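Local coordinates for CaaX farnesyltransferase beta subunit Ram1 (Aspergillus fumigatus, PDB 4LNB), which forms, with its alpha subunit, the zinc-dependent protein farnesyltransferase that transfers farnesyl from farnesyl diphosphate to a cysteine near a protein's C-terminus, at the FPP/ED5 site and the interface of chains B and A. Residues are numbered along the deposited sequence; one frame, centred on the assembly and turned at random. Chains: chain A, CaaX farnesyltransferase beta subunit Ram1; chain B, CaaX farnesyltransferase alpha subunit Ram2.

Contact 1: the FPP/ED5 site. Residues chain B 123, 161; chain A 144, 146-147, 150, 153, 157, 252, 255-256, 311, 313-314, 317, 359, 362, 365, 367-368, 371, 430, 432-433. With FPP (farnesyl diphosphate), chain C; ED5 (tert-butyl 4-({(2-{(4-cyanophenyl)[(1-methyl-1H-imidazol-5-yl)methyl]amino}ethyl)[(2-methylphenyl)sulfonyl]amino}methyl)piperidine-1-carboxylate), chain D; ZN (zinc ion), chain E.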
loop_
_atom_site.group_PDB
_atom_site.type_symbol
_atom_site.label_atom_id
_atom_site.label_comp_id
_atom_site.label_asym_id
_atom_site.label_seq_id
_atom_site.Cartn_x
_atom_site.Cartn_y
_atom_site.Cartn_z
ATOM N N TYR B 123 14.479 -3.259 0.720
ATOM C CA TYR B 123 13.864 -3.344 2.046
ATOM C C TYR B 123 14.178 -4.645 2.797
ATOM O O TYR B 123 14.082 -4.697 4.024
ATOM C CB TYR B 123 12.349 -3.119 1.968
ATOM C CG TYR B 123 11.592 -4.165 1.178
ATOM C CD1 TYR B 123 11.154 -5.336 1.784
ATOM C CD2 TYR B 123 11.304 -3.974 -0.169
ATOM C CE1 TYR B 123 10.458 -6.292 1.071
ATOM C CE2 TYR B 123 10.607 -4.930 -0.893
ATOM C CZ TYR B 123 10.187 -6.085 -0.266
ATOM O OH TYR B 123 9.491 -7.042 -0.972
ATOM N N TYR B 161 10.924 4.550 3.363
ATOM C CA TYR B 161 9.890 3.956 4.208
ATOM C C TYR B 161 10.449 2.845 5.085
ATOM O O TYR B 161 10.106 2.748 6.262
ATOM C CB TYR B 161 8.726 3.425 3.366
ATOM C CG TYR B 161 7.454 3.215 4.159
ATOM C CD1 TYR B 161 6.473 4.198 4.206
ATOM C CD2 TYR B 161 7.237 2.037 4.873
ATOM C CE1 TYR B 161 5.310 4.014 4.925
ATOM C CE2 TYR B 161 6.078 1.845 5.603
ATOM C CZ TYR B 161 5.116 2.838 5.624
ATOM O OH TYR B 161 3.958 2.662 6.347
ATOM N N PHE A 144 18.064 -9.220 -15.708
ATOM C CA PHE A 144 16.810 -9.068 -14.970
ATOM C C PHE A 144 16.703 -9.999 -13.765
ATOM O O PHE A 144 15.603 -10.283 -13.287
ATOM C CB PHE A 144 15.612 -9.279 -15.900
ATOM C CG PHE A 144 15.384 -8.144 -16.853
ATOM C CD1 PHE A 144 14.402 -7.199 -16.602
ATOM C CD2 PHE A 144 16.161 -8.012 -17.991
ATOM C CE1 PHE A 144 14.194 -6.147 -17.475
ATOM C CE2 PHE A 144 15.959 -6.963 -18.865
ATOM C CZ PHE A 144 14.974 -6.030 -18.606
ATOM N N ALA A 146 17.076 -9.673 -10.683
ATOM C CA ALA A 146 16.374 -9.151 -9.506
ATOM C C ALA A 146 14.880 -9.502 -9.472
ATOM O O ALA A 146 14.240 -9.410 -8.425
ATOM C CB ALA A 146 16.567 -7.644 -9.389
ATOM N N LEU A 147 14.330 -9.902 -10.615
ATOM C CA LEU A 147 12.923 -10.292 -10.694
ATOM C C LEU A 147 12.697 -11.760 -10.328
ATOM O O LEU A 147 11.557 -12.223 -10.298
ATOM C CB LEU A 147 12.369 -10.021 -12.097
ATOM C CG LEU A 147 12.311 -8.558 -12.542
ATOM C CD1 LEU A 147 11.794 -8.448 -13.969
ATOM C CD2 LEU A 147 11.447 -7.747 -11.590
ATOM N N SER A 150 10.175 -12.585 -7.894
ATOM C CA SER A 150 8.899 -11.940 -8.191
ATOM C C SER A 150 8.223 -12.492 -9.441
ATOM O O SER A 150 7.277 -11.899 -9.954
ATOM C CB SER A 150 9.091 -10.429 -8.329
ATOM O OG SER A 150 9.520 -9.863 -7.103
ATOM N N TRP A 153 4.460 -12.688 -9.502
ATOM C CA TRP A 153 3.864 -11.367 -9.707
ATOM C C TRP A 153 3.840 -11.002 -11.185
ATOM O O TRP A 153 2.869 -10.425 -11.679
ATOM C CB TRP A 153 4.643 -10.286 -8.957
ATOM C CG TRP A 153 4.274 -10.111 -7.519
ATOM C CD1 TRP A 153 5.102 -10.233 -6.441
ATOM C CD2 TRP A 153 2.985 -9.755 -6.997
ATOM N NE1 TRP A 153 4.411 -9.981 -5.282
ATOM C CE2 TRP A 153 3.109 -9.689 -5.594
ATOM C CE3 TRP A 153 1.741 -9.493 -7.578
ATOM C CZ2 TRP A 153 2.036 -9.372 -4.764
ATOM C CZ3 TRP A 153 0.675 -9.175 -6.751
ATOM C CH2 TRP A 153 0.830 -9.115 -5.360
ATOM N N TRP A 157 0.529 -9.777 -13.000
ATOM C CA TRP A 157 0.406 -8.432 -13.560
ATOM C C TRP A 157 0.014 -8.477 -15.035
ATOM O O TRP A 157 -0.834 -7.709 -15.488
ATOM C CB TRP A 157 1.717 -7.654 -13.414
ATOM C CG TRP A 157 2.111 -7.356 -11.997
ATOM C CD1 TRP A 157 1.279 -7.129 -10.941
ATOM C CD2 TRP A 157 3.446 -7.253 -11.486
ATOM N NE1 TRP A 157 2.014 -6.884 -9.804
ATOM C CE2 TRP A 157 3.347 -6.962 -10.112
ATOM C CE3 TRP A 157 4.716 -7.382 -12.060
ATOM C CZ2 TRP A 157 4.470 -6.795 -9.301
ATOM C CZ3 TRP A 157 5.831 -7.218 -11.251
ATOM C CH2 TRP A 157 5.700 -6.928 -9.888
ATOM N N ARG A 252 0.239 -5.965 4.431
ATOM C CA ARG A 252 0.292 -6.641 3.141
ATOM C C ARG A 252 0.222 -8.147 3.372
ATOM O O ARG A 252 -0.474 -8.868 2.656
ATOM C CB ARG A 252 1.583 -6.274 2.403
ATOM C CG ARG A 252 2.026 -7.298 1.376
ATOM C CD ARG A 252 3.451 -7.042 0.908
ATOM N NE ARG A 252 4.409 -7.102 2.009
ATOM C CZ ARG A 252 5.666 -7.511 1.881
ATOM N NH1 ARG A 252 6.121 -7.908 0.701
ATOM N NH2 ARG A 252 6.470 -7.530 2.937
ATOM N N TYR A 255 -3.445 -9.108 4.351
ATOM C CA TYR A 255 -4.335 -9.057 3.192
ATOM C C TYR A 255 -4.106 -10.235 2.237
ATOM O O TYR A 255 -5.055 -10.903 1.825
ATOM C CB TYR A 255 -4.176 -7.727 2.449
ATOM C CG TYR A 255 -4.770 -7.735 1.058
ATOM C CD1 TYR A 255 -6.145 -7.708 0.867
ATOM C CD2 TYR A 255 -3.951 -7.767 -0.067
ATOM C CE1 TYR A 255 -6.688 -7.718 -0.412
ATOM C CE2 TYR A 255 -4.482 -7.775 -1.345
ATOM C CZ TYR A 255 -5.852 -7.753 -1.512
ATOM O OH TYR A 255 -6.382 -7.765 -2.783
ATOM N N CYS A 256 -2.847 -10.492 1.897
ATOM C CA CYS A 256 -2.516 -11.587 0.987
ATOM C C CYS A 256 -2.933 -12.934 1.566
ATOM O O CYS A 256 -3.510 -13.763 0.862
ATOM C CB CYS A 256 -1.023 -11.591 0.652
ATOM S SG CYS A 256 -0.504 -10.241 -0.429
ATOM N N HIS A 311 0.060 5.107 4.459
ATOM C CA HIS A 311 0.371 4.914 3.046
ATOM C C HIS A 311 -0.780 4.261 2.296
ATOM O O HIS A 311 -1.382 3.305 2.782
ATOM C CB HIS A 311 1.633 4.069 2.884
ATOM C CG HIS A 311 2.267 4.197 1.535
ATOM N ND1 HIS A 311 1.722 3.640 0.400
ATOM C CD2 HIS A 311 3.394 4.835 1.139
ATOM C CE1 HIS A 311 2.487 3.924 -0.638
ATOM N NE2 HIS A 311 3.508 4.650 -0.218
ATOM N N ALA A 313 -1.009 2.209 -0.224
ATOM C CA ALA A 313 -0.944 0.779 -0.517
ATOM C C ALA A 313 -1.406 -0.039 0.687
ATOM O O ALA A 313 -2.114 -1.038 0.546
ATOM C CB ALA A 313 0.461 0.381 -0.926
ATOM N N TYR A 314 -1.010 0.402 1.875
ATOM C CA TYR A 314 -1.394 -0.284 3.100
ATOM C C TYR A 314 -2.842 0.010 3.482
ATOM O O TYR A 314 -3.513 -0.819 4.099
ATOM C CB TYR A 314 -0.441 0.092 4.228
ATOM C CG TYR A 314 0.972 -0.398 4.001
ATOM C CD1 TYR A 314 1.221 -1.723 3.654
ATOM C CD2 TYR A 314 2.056 0.465 4.113
ATOM C CE1 TYR A 314 2.515 -2.179 3.454
ATOM C CE2 TYR A 314 3.350 0.016 3.915
ATOM C CZ TYR A 314 3.571 -1.304 3.580
ATOM O OH TYR A 314 4.860 -1.749 3.377
ATOM N N CYS A 317 -4.806 -2.552 1.566
ATOM C CA CYS A 317 -4.654 -3.864 2.189
ATOM C C CYS A 317 -5.531 -4.014 3.426
ATOM O O CYS A 317 -6.225 -5.018 3.589
ATOM C CB CYS A 317 -3.193 -4.120 2.560
ATOM S SG CYS A 317 -2.110 -4.368 1.134
ATOM N N ARG A 359 1.509 8.889 -0.094
ATOM C CA ARG A 359 1.593 9.452 1.245
ATOM C C ARG A 359 1.802 10.954 1.186
ATOM O O ARG A 359 2.158 11.501 0.144
ATOM C CB ARG A 359 2.685 8.770 2.077
ATOM C CG ARG A 359 3.977 8.508 1.330
ATOM C CD ARG A 359 5.051 7.940 2.261
ATOM N NE ARG A 359 6.153 7.362 1.493
ATOM C CZ ARG A 359 7.405 7.260 1.932
ATOM N NH1 ARG A 359 7.728 7.703 3.140
ATOM N NH2 ARG A 359 8.336 6.723 1.154
ATOM N N LYS A 362 4.473 13.454 -0.892
ATOM C CA LYS A 362 5.210 12.742 -1.933
ATOM C C LYS A 362 4.478 12.870 -3.273
ATOM O O LYS A 362 3.524 13.637 -3.381
ATOM C CB LYS A 362 5.479 11.289 -1.535
ATOM C CG LYS A 362 6.362 11.178 -0.280
ATOM C CD LYS A 362 7.285 9.964 -0.308
ATOM C CE LYS A 362 8.437 10.154 -1.283
ATOM N NZ LYS A 362 9.220 8.897 -1.457
ATOM N N ASP A 365 1.571 8.815 -8.639
ATOM C CA ASP A 365 2.098 7.597 -9.244
ATOM C C ASP A 365 0.903 6.808 -9.758
ATOM O O ASP A 365 -0.061 6.581 -9.027
ATOM C CB ASP A 365 2.895 6.799 -8.200
ATOM C CG ASP A 365 3.441 5.473 -8.733
ATOM O OD1 ASP A 365 2.955 4.946 -9.757
ATOM O OD2 ASP A 365 4.370 4.939 -8.093
ATOM N N CYS A 367 0.314 3.749 -10.265
ATOM C CA CYS A 367 -0.079 2.487 -9.635
ATOM C C CYS A 367 -1.049 2.716 -8.477
ATOM O O CYS A 367 -1.822 1.823 -8.114
ATOM C CB CYS A 367 1.136 1.664 -9.188
ATOM S SG CYS A 367 2.034 2.327 -7.772
ATOM N N TYR A 368 -1.033 3.920 -7.913
ATOM C CA TYR A 368 -1.964 4.251 -6.835
ATOM C C TYR A 368 -3.377 4.474 -7.370
ATOM O O TYR A 368 -4.325 4.599 -6.598
ATOM C CB TYR A 368 -1.471 5.454 -6.019
ATOM C CG TYR A 368 -0.135 5.194 -5.364
ATOM C CD1 TYR A 368 0.115 3.987 -4.719
ATOM C CD2 TYR A 368 0.890 6.127 -5.426
ATOM C CE1 TYR A 368 1.345 3.724 -4.129
ATOM C CE2 TYR A 368 2.132 5.872 -4.839
ATOM C CZ TYR A 368 2.346 4.670 -4.194
ATOM O OH TYR A 368 3.568 4.409 -3.614
ATOM N N TRP A 371 -4.216 1.298 -5.739
ATOM C CA TRP A 371 -4.071 1.216 -4.283
ATOM C C TRP A 371 -4.942 2.231 -3.553
ATOM O O TRP A 371 -5.608 1.897 -2.578
ATOM C CB TRP A 371 -2.608 1.347 -3.850
ATOM C CG TRP A 371 -1.718 0.332 -4.499
ATOM C CD1 TRP A 371 -0.702 0.573 -5.376
ATOM C CD2 TRP A 371 -1.793 -1.093 -4.352
ATOM N NE1 TRP A 371 -0.123 -0.612 -5.765
ATOM C CE2 TRP A 371 -0.780 -1.650 -5.158
ATOM C CE3 TRP A 371 -2.612 -1.951 -3.608
ATOM C CZ2 TRP A 371 -0.563 -3.025 -5.243
ATOM C CZ3 TRP A 371 -2.400 -3.316 -3.699
ATOM C CH2 TRP A 371 -1.380 -3.840 -4.508
ATOM N N ASP A 430 6.441 -0.410 -17.105
ATOM C CA ASP A 430 6.671 -1.771 -16.637
ATOM C C ASP A 430 5.325 -2.458 -16.466
ATOM O O ASP A 430 4.285 -1.793 -16.472
ATOM C CB ASP A 430 7.498 -1.799 -15.343
ATOM C CG ASP A 430 6.826 -1.072 -14.198
ATOM O OD1 ASP A 430 7.296 0.024 -13.823
ATOM O OD2 ASP A 430 5.835 -1.604 -13.662
ATOM N N TYR A 432 4.023 -3.992 -13.919
ATOM C CA TYR A 432 3.400 -3.656 -12.636
ATOM C C TYR A 432 2.566 -2.385 -12.774
ATOM O O TYR A 432 1.388 -2.353 -12.398
ATOM C CB TYR A 432 4.463 -3.489 -11.535
ATOM C CG TYR A 432 3.977 -2.770 -10.284
ATOM C CD1 TYR A 432 3.386 -3.468 -9.237
ATOM C CD2 TYR A 432 4.126 -1.392 -10.148
ATOM C CE1 TYR A 432 2.944 -2.808 -8.093
ATOM C CE2 TYR A 432 3.688 -0.728 -9.016
ATOM C CZ TYR A 432 3.096 -1.437 -7.993
ATOM O OH TYR A 432 2.665 -0.763 -6.873
ATOM N N HIS A 433 3.177 -1.336 -13.310
ATOM C CA HIS A 433 2.468 -0.073 -13.486
ATOM C C HIS A 433 1.405 -0.151 -14.574
ATOM O O HIS A 433 0.419 0.583 -14.536
ATOM C CB HIS A 433 3.442 1.080 -13.740
ATOM C CG HIS A 433 4.140 1.544 -12.500
ATOM N ND1 HIS A 433 5.432 1.182 -12.192
ATOM C CD2 HIS A 433 3.709 2.316 -11.474
ATOM C CE1 HIS A 433 5.774 1.721 -11.035
ATOM N NE2 HIS A 433 4.746 2.413 -10.577
HETATM C C1 FPP C . 7.109 3.064 -0.384
HETATM O O1 FPP C . 7.882 3.106 -1.542
HETATM C C2 FPP C . 5.879 2.416 -0.439
HETATM C C3 FPP C . 5.519 1.274 0.485
HETATM C C4 FPP C . 6.603 1.065 1.515
HETATM C C5 FPP C . 5.240 -0.016 -0.303
HETATM C C6 FPP C . 3.803 -0.419 -0.545
HETATM C C7 FPP C . 3.507 -1.725 -0.963
HETATM C C8 FPP C . 3.110 -2.012 -2.397
HETATM C C10 FPP C . 3.056 -0.764 -3.233
HETATM C C9 FPP C . 1.769 -2.723 -2.461
HETATM C C11 FPP C . 1.572 -3.926 -1.553
HETATM C C12 FPP C . 0.336 -4.567 -1.527
HETATM C C13 FPP C . 0.264 -6.078 -1.623
HETATM C C14 FPP C . 1.499 -6.719 -2.193
HETATM C C15 FPP C . -1.022 -6.591 -2.195
HETATM P PA FPP C . 8.274 4.451 -2.258
HETATM O O1A FPP C . 8.923 5.429 -1.306
HETATM O O2A FPP C . 9.245 4.101 -3.364
HETATM O O3A FPP C . 6.981 5.048 -2.937
HETATM P PB FPP C . 6.247 6.377 -2.523
HETATM O O1B FPP C . 5.779 6.292 -1.092
HETATM O O2B FPP C . 5.044 6.510 -3.433
HETATM O O3B FPP C . 7.153 7.559 -2.724
HETATM O OAG ED5 D . 11.143 -1.946 -13.955
HETATM C CBE ED5 D . 11.054 -2.949 -13.280
HETATM O OBD ED5 D . 11.967 -4.013 -13.496
HETATM C CBP ED5 D . 13.388 -3.887 -13.330
HETATM C CAC ED5 D . 13.933 -5.199 -12.914
HETATM C CAD ED5 D . 14.057 -3.477 -14.591
HETATM C CAE ED5 D . 13.696 -2.851 -12.239
HETATM N NBL ED5 D . 10.299 -2.880 -12.007
HETATM C CAX ED5 D . 9.674 -1.633 -11.541
HETATM C CAV ED5 D . 8.236 -1.819 -11.156
HETATM C CAW ED5 D . 10.109 -4.018 -11.113
HETATM C CAU ED5 D . 8.675 -4.200 -10.686
HETATM C CBK ED5 D . 8.031 -2.946 -10.216
HETATM C CBB ED5 D . 8.570 -2.571 -8.817
HETATM N NBN ED5 D . 8.448 -3.638 -7.737
HETATM S SBQ ED5 D . 9.719 -3.548 -6.643
HETATM O OAI ED5 D . 9.328 -4.025 -5.341
HETATM O OAH ED5 D . 10.156 -2.182 -6.520
HETATM C CBJ ED5 D . 11.083 -4.507 -7.282
HETATM C CAN ED5 D . 12.275 -3.842 -7.597
HETATM C CAL ED5 D . 13.388 -4.563 -8.115
HETATM C CAK ED5 D . 13.294 -5.938 -8.313
HETATM C CAM ED5 D . 12.109 -6.607 -8.005
HETATM C CBF ED5 D . 10.990 -5.891 -7.487
HETATM C CAA ED5 D . 9.742 -6.646 -7.172
HETATM C CAZ ED5 D . 7.069 -3.666 -7.084
HETATM C CAY ED5 D . 6.409 -2.339 -6.618
HETATM N NBM ED5 D . 7.031 -1.603 -5.514
HETATM C CBH ED5 D . 7.037 -2.192 -4.133
HETATM C CAQ ED5 D . 7.897 -1.675 -3.158
HETATM C CAO ED5 D . 7.901 -2.237 -1.870
HETATM C CAR ED5 D . 6.178 -3.268 -3.828
HETATM C CAP ED5 D . 6.182 -3.826 -2.549
HETATM C CBG ED5 D . 7.041 -3.311 -1.569
HETATM C CAJ ED5 D . 7.045 -3.912 -0.211
HETATM N NAF ED5 D . 7.066 -4.470 0.987
HETATM C CBA ED5 D . 7.644 -0.280 -5.751
HETATM C CBI ED5 D . 6.671 0.828 -6.139
HETATM C CAS ED5 D . 6.339 1.237 -7.430
HETATM N NBC ED5 D . 5.449 2.227 -7.317
HETATM C CAT ED5 D . 5.214 2.431 -6.025
HETATM N NBO ED5 D . 5.960 1.576 -5.303
HETATM C CAB ED5 D . 5.990 1.494 -3.847
HETATM ZN ZN ZN E . 4.161 3.010 -8.718
HETATM O O HOH W 1 5.789 6.241 -6.104
#

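Contact 2: the interface of chains B and A. Residues chain B 259, 308, 342, 345; chain A 342-343, 346-347.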
loop_
_atom_site.group_PDB
_atom_site.type_symbol
_atom_site.label_atom_id
_atom_site.label_comp_id
_atom_site.label_asym_id
_atom_site.label_seq_id
_atom_site.Cartn_x
_atom_site.Cartn_y
_atom_site.Cartn_z
ATOM N N ARG B 259 1.146 20.550 4.359
ATOM C CA ARG B 259 0.099 19.815 5.068
ATOM C C ARG B 259 0.576 19.144 6.360
ATOM O O ARG B 259 -0.183 19.030 7.322
ATOM C CB ARG B 259 -0.544 18.769 4.149
ATOM C CG ARG B 259 -1.651 17.954 4.806
ATOM C CD ARG B 259 -2.222 16.922 3.849
ATOM N NE ARG B 259 -2.733 17.548 2.634
ATOM C CZ ARG B 259 -3.961 18.039 2.507
ATOM N NH1 ARG B 259 -4.812 17.974 3.525
ATOM N NH2 ARG B 259 -4.337 18.594 1.363
ATOM N N GLU B 308 -9.666 24.659 5.664
ATOM C CA GLU B 308 -10.250 23.389 6.086
ATOM C C GLU B 308 -10.380 23.323 7.605
ATOM O O GLU B 308 -11.345 22.770 8.130
ATOM C CB GLU B 308 -9.417 22.206 5.581
ATOM C CG GLU B 308 -10.035 20.845 5.892
ATOM C CD GLU B 308 -9.147 19.683 5.483
ATOM O OE1 GLU B 308 -7.948 19.911 5.214
ATOM O OE2 GLU B 308 -9.649 18.539 5.426
ATOM N N ARG B 342 -10.713 18.052 -4.925
ATOM C CA ARG B 342 -11.387 17.312 -3.862
ATOM C C ARG B 342 -12.823 17.798 -3.675
ATOM O O ARG B 342 -13.420 17.627 -2.608
ATOM C CB ARG B 342 -10.594 17.415 -2.556
ATOM C CG ARG B 342 -9.177 16.860 -2.669
ATOM C CD ARG B 342 -8.318 17.228 -1.466
ATOM N NE ARG B 342 -8.866 16.714 -0.213
ATOM C CZ ARG B 342 -8.487 17.127 0.992
ATOM N NH1 ARG B 342 -7.560 18.067 1.111
ATOM N NH2 ARG B 342 -9.039 16.609 2.080
ATOM N N TYR B 345 -15.503 15.510 -2.102
ATOM C CA TYR B 345 -15.377 15.395 -0.652
ATOM C C TYR B 345 -15.883 16.655 0.053
ATOM O O TYR B 345 -16.602 16.567 1.047
ATOM C CB TYR B 345 -13.939 15.084 -0.226
ATOM C CG TYR B 345 -13.765 15.127 1.277
ATOM C CD1 TYR B 345 -14.346 14.161 2.093
ATOM C CD2 TYR B 345 -13.039 16.144 1.883
ATOM C CE1 TYR B 345 -14.202 14.207 3.472
ATOM C CE2 TYR B 345 -12.891 16.196 3.259
ATOM C CZ TYR B 345 -13.475 15.227 4.047
ATOM O OH TYR B 345 -13.327 15.282 5.414
ATOM N N LEU A 342 -11.320 9.375 5.893
ATOM C CA LEU A 342 -11.905 10.014 4.708
ATOM C C LEU A 342 -11.121 11.219 4.162
ATOM O O LEU A 342 -10.807 11.252 2.970
ATOM C CB LEU A 342 -13.381 10.381 4.940
ATOM C CG LEU A 342 -14.430 9.402 4.425
ATOM C CD1 LEU A 342 -15.823 9.852 4.845
ATOM C CD2 LEU A 342 -14.333 9.303 2.913
ATOM N N PRO A 343 -10.808 12.216 5.016
ATOM C CA PRO A 343 -10.071 13.350 4.445
ATOM C C PRO A 343 -8.654 12.994 4.004
ATOM O O PRO A 343 -8.164 13.576 3.036
ATOM C CB PRO A 343 -10.043 14.374 5.589
ATOM C CG PRO A 343 -10.314 13.594 6.824
ATOM C CD PRO A 343 -11.207 12.470 6.413
ATOM N N SER A 346 -8.998 11.452 0.636
ATOM C CA SER A 346 -9.326 12.528 -0.289
ATOM C C SER A 346 -8.083 13.336 -0.666
ATOM O O SER A 346 -7.883 13.689 -1.832
ATOM C CB SER A 346 -10.387 13.436 0.343
ATOM O OG SER A 346 -10.678 14.544 -0.484
ATOM N N ALA A 347 -7.236 13.599 0.326
ATOM C CA ALA A 347 -6.037 14.409 0.133
ATOM C C ALA A 347 -4.964 13.727 -0.714
ATOM O O ALA A 347 -3.954 14.347 -1.038
ATOM C CB ALA A 347 -5.451 14.822 1.482
#

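Contact 1: the FPP/ED5 site
Farnesyl diphosphate lies deep in the active site of the beta subunit's alpha-alpha toroid, with the inhibitor ED5 laid along it and reaching the catalytic zinc. The tight end is the diphosphate. A:Arg359 starts from the crowded chi1 position (42°), runs extended to NE and grips side-on: NE points almost straight at the beta-phosphate oxygen O1B of FPP, 2.8 Å away, while NH2 takes the alpha-phosphate oxygen O1A, both in the guanidinium plane. FPP O1B also accepts from A:His311 NE2 in the imidazole plane (2.9 Å), and A:Ala313 N, hydrogen-bonded to ND1 on the other side of that ring, fixes its rotation. A:Lys362, bent at chi2 and chi3, lays CD over one guanidinium face of A:Arg359 and brings NZ to FPP O3B in a salt bridge. A:Tyr368 OH gives the short bond to FPP O2B, 2.6 Å. Along the farnesyl chain, C9 sits over the six-membered ring of A:Trp371, and the indole's NE1 is tied to A:Tyr432 OH.

Zinc is held by A:Asp365 OD2 (2.0 Å) and more loosely OD1, by A:Cys367 SG, by A:His433 NE2, and by the imidazole nitrogen NBC of ED5 at 2.1 Å. Behind A:His433, A:Asp430 OD1 accepts from A:His433 ND1 through its syn lone pair (2.7 Å), which orients the ring and may make it a stronger ligand.

ED5 as a whole is poorly ordered, and away from the zinc its contacts are looser. Its nitrile nitrogen NAF lies over the guanidinium face of A:Arg252, 3.5 Å from CZ, and its tert-butyl and tolyl groups rest on A:Phe144, A:Ala146 and the poorly ordered A:Leu147; much more of ED5 than of FPP stays uncovered by protein. The site holds the prenyl donor beside the metal that activates the substrate cysteine, and ED5 probably blocks it by occupying a zinc position that cysteine would use.

Contact 2: the interface of chains B and A
This patch joins the two subunits of a protein prenyltransferase heterodimer: the C-terminal end of helix 338-346 in the beta subunit's alpha-alpha toroid meets helical ends of the alpha subunit, chiefly 3-10 helix 340-342 and the start of helix 343-362.

A polar contact is the hydrogen bond from B:Arg342 NE to the hydroxyl A:Ser346 OG, 2.8 Å long and nearly straight at 171°. A:Ser346 holds OG anti to its backbone N (chi1 176°), and the oxygen arrives at the edge of the guanidinium, in its plane. B:Arg342 gets there by bending at chi3. The terminal nitrogen B:Arg342 NH2 passes 3.3 Å from the carbonyl oxygen A:Pro343 O.

Within the alpha subunit B:Glu308 may partly offset the charge of B:Arg342. The extended side chain of B:Glu308 brings OE2 to 3.9 Å from B:Arg342 NH2, a long salt bridge that may help steer the guanidinium; the B:Glu308 side chain crosses A:Pro343 at about a right angle.

Packing of flat groups on aliphatic carbon makes up the rest. B:Arg342 lays one guanidinium face on A:Ala347 CA, off toward the rim. B:Arg259, bent at chi3, sets its own guanidinium over the methyl of the same residue, with CZ 3.7 Å from A:Ala347 CB and the methyl under the centre of the plane, so two arginines cap one alanine.

B:Tyr345 swings CG anti to its backbone N (chi1 173°) and crosses the A:Leu342 and A:Pro343 side chains obliquely. Its ring root presses on A:Ser346, with B:Tyr345 CB 3.3 Å from A:Ser346 OG. At the far end the phenol oxygen B:Tyr345 OH comes within 3.4 Å of A:Pro343 CB.

The C-alpha centres of contact 1 and contact 2 are about 23 Å apart, and they have no residue in common. Both nevertheless draw on both chains: in contact 1 the alpha subunit contributes B:Tyr161, at the start of helix 161-174, and the poorly ordered B:Tyr123, whereas contact 2 uses elements much later in that chain. On the beta side, helix 338-346 of contact 2 precedes in sequence the loop residues A:Arg359 and A:Lys362 of contact 1. Contact 2 may help hold the alpha subunit against the toroid, the same docking that brings B:Tyr161 and B:Tyr123 to the ligands.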